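Local coordinates for polycomb protein Scm (Drosophila melanogaster, PDB 5J8Y) that probably helps tether Polycomb repressive complex PRC1 to Polycomb response elements, pairing through its SAM domain with the SAM domain of Sfmbt, a PhoRC subunit, at residues Ile15-Ser20 with Asn69-Arg74. Residues are numbered along the deposited sequence; the frame is centred on the assembly and turned at random.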
loop_
_atom_site.group_PDB
_atom_site.type_symbol
_atom_site.label_atom_id
_atom_site.label_comp_id
_atom_site.label_asym_id
_atom_site.label_seq_id
_atom_site.Cartn_x
_atom_site.Cartn_y
_atom_site.Cartn_z
ATOM N N ILE A 15 2.496 13.453 -5.144
ATOM C CA ILE A 15 2.978 13.810 -6.459
ATOM C C ILE A 15 3.719 15.129 -6.456
ATOM O O ILE A 15 4.710 15.240 -7.055
ATOM C CB ILE A 15 1.829 13.815 -7.479
ATOM C CG1 ILE A 15 1.398 12.407 -7.794
ATOM C CG2 ILE A 15 2.198 14.518 -8.766
ATOM C CD1 ILE A 15 0.049 12.293 -8.378
ATOM N N GLN A 16 3.180 16.098 -5.757
ATOM C CA GLN A 16 3.739 17.418 -5.615
ATOM C C GLN A 16 5.115 17.300 -4.971
ATOM O O GLN A 16 6.023 17.932 -5.375
ATOM C CB GLN A 16 2.824 18.302 -4.759
ATOM C CG GLN A 16 3.273 19.730 -4.523
ATOM C CD GLN A 16 2.505 20.508 -3.448
ATOM O OE1 GLN A 16 1.692 19.995 -2.721
ATOM N NE2 GLN A 16 2.818 21.775 -3.343
ATOM N N TYR A 17 5.236 16.446 -3.980
ATOM C CA TYR A 17 6.510 16.249 -3.298
ATOM C C TYR A 17 7.541 15.722 -4.295
ATOM O O TYR A 17 8.564 16.315 -4.512
ATOM C CB TYR A 17 6.360 15.306 -2.087
ATOM C CG TYR A 17 7.678 14.880 -1.478
ATOM C CD1 TYR A 17 8.541 15.799 -0.943
ATOM C CD2 TYR A 17 8.066 13.553 -1.462
ATOM C CE1 TYR A 17 9.749 15.415 -0.403
ATOM C CE2 TYR A 17 9.267 13.170 -0.929
ATOM C CZ TYR A 17 10.096 14.099 -0.389
ATOM O OH TYR A 17 11.289 13.749 0.128
ATOM N N ILE A 18 7.211 14.627 -4.943
ATOM C CA ILE A 18 8.129 13.981 -5.849
ATOM C C ILE A 18 8.511 14.909 -7.029
ATOM O O ILE A 18 9.673 15.017 -7.378
ATOM C CB ILE A 18 7.544 12.641 -6.339
ATOM C CG1 ILE A 18 7.259 11.710 -5.157
ATOM C CG2 ILE A 18 8.477 11.982 -7.313
ATOM C CD1 ILE A 18 8.428 11.485 -4.228
ATOM N N GLU A 19 7.546 15.609 -7.606
ATOM C CA GLU A 19 7.834 16.511 -8.719
ATOM C C GLU A 19 8.739 17.692 -8.359
ATOM O O GLU A 19 9.638 18.025 -9.086
ATOM C CB GLU A 19 6.515 17.059 -9.302
ATOM C CG GLU A 19 5.570 16.052 -9.899
ATOM C CD GLU A 19 4.273 16.683 -10.385
ATOM O OE1 GLU A 19 4.023 17.854 -10.070
ATOM O OE2 GLU A 19 3.504 16.011 -11.064
ATOM N N SER A 20 8.478 18.335 -7.241
ATOM C CA SER A 20 9.238 19.519 -6.800
ATOM C C SER A 20 10.657 19.227 -6.306
ATOM O O SER A 20 11.477 20.122 -6.195
ATOM C CB SER A 20 8.497 20.224 -5.693
ATOM O OG SER A 20 8.911 21.557 -5.561
ATOM N N ASN A 69 12.885 8.183 1.693
ATOM C CA ASN A 69 13.840 8.155 2.761
ATOM C C ASN A 69 14.015 9.489 3.437
ATOM O O ASN A 69 14.254 9.511 4.571
ATOM C CB ASN A 69 15.191 7.602 2.337
ATOM C CG ASN A 69 15.163 6.152 2.071
ATOM O OD1 ASN A 69 14.275 5.476 2.432
ATOM N ND2 ASN A 69 16.137 5.705 1.411
ATOM N N LYS A 70 13.895 10.586 2.722
ATOM C CA LYS A 70 13.991 11.895 3.322
ATOM C C LYS A 70 12.890 12.235 4.331
ATOM O O LYS A 70 13.076 13.028 5.150
ATOM C CB LYS A 70 14.068 12.974 2.259
ATOM C CG LYS A 70 15.327 12.929 1.408
ATOM C CD LYS A 70 15.169 13.781 0.171
ATOM C CE LYS A 70 16.443 13.850 -0.619
ATOM N NZ LYS A 70 16.169 14.111 -2.050
ATOM N N VAL A 71 11.737 11.611 4.220
ATOM C CA VAL A 71 10.556 12.000 4.995
ATOM C C VAL A 71 9.918 10.864 5.802
ATOM O O VAL A 71 8.941 11.091 6.516
ATOM C CB VAL A 71 9.469 12.590 4.072
ATOM C CG1 VAL A 71 9.942 13.902 3.466
ATOM C CG2 VAL A 71 9.092 11.596 2.982
ATOM N N ASN A 72 10.457 9.652 5.698
ATOM C CA ASN A 72 9.842 8.507 6.368
ATOM C C ASN A 72 10.382 8.279 7.784
ATOM O O ASN A 72 10.151 7.227 8.382
ATOM C CB ASN A 72 10.021 7.241 5.524
ATOM C CG ASN A 72 11.454 6.752 5.485
ATOM O OD1 ASN A 72 12.387 7.486 5.810
ATOM N ND2 ASN A 72 11.634 5.502 5.074
ATOM N N GLY A 73 11.096 9.268 8.315
ATOM C CA GLY A 73 11.542 9.237 9.698
ATOM C C GLY A 73 12.504 8.108 10.016
ATOM O O GLY A 73 13.557 7.985 9.391
ATOM N N ARG A 74 12.138 7.286 10.998
ATOM C CA ARG A 74 12.984 6.176 11.435
ATOM C C ARG A 74 12.553 4.839 10.842
ATOM O O ARG A 74 13.091 3.794 11.208
ATOM C CB ARG A 74 12.988 6.076 12.959
ATOM C CG ARG A 74 13.865 7.106 13.642
ATOM C CD ARG A 74 14.333 6.606 14.996
ATOM N NE ARG A 74 15.426 5.645 14.872
ATOM C CZ ARG A 74 16.017 5.045 15.901
ATOM N NH1 ARG A 74 15.622 5.301 17.140
ATOM N NH2 ARG A 74 17.004 4.184 15.692
#
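Tyr17 reaches from helix 11-21 to the C-terminal part of helix 58-71, where it meets Lys70 and Val71. The bond from CA to CB is directed toward that helix. CG stands anti to the backbone N (chi1 170°), which sends the ring from its own helix toward helix 58-71; the CA atoms of Tyr17 and Val71 remain 10.2 Å apart. CB and CG are too far back to touch the partner segment. Contact begins on one flank of the ring, where Tyr17 CE1 lies 4.2 Å from Val71 CG1. Tyr17 CZ comes closer, 3.9 Å from Val71 CG1, which sits oblique to the ring. At the tip, the Tyr17 OH oxygen sits 3.6 Å from Val71 CG1 and also 3.6 Å from Lys70 CB. Lys70 CD passes 3.9 Å from Tyr17 OH as the extended lysine chain runs obliquely past the hydroxyl. No hydrogen bond joins the two segments. The hydroxyl bonds instead to the backbone O of Leu67, one turn earlier on helix 58-71, and this ties down the ring end. Trp9 meets the Tyr17 ring with its plane tilted by about 45°, and Val71 also touches Pro6. This small surface contact joins the first and last helices of the five-helix SAM domain fold.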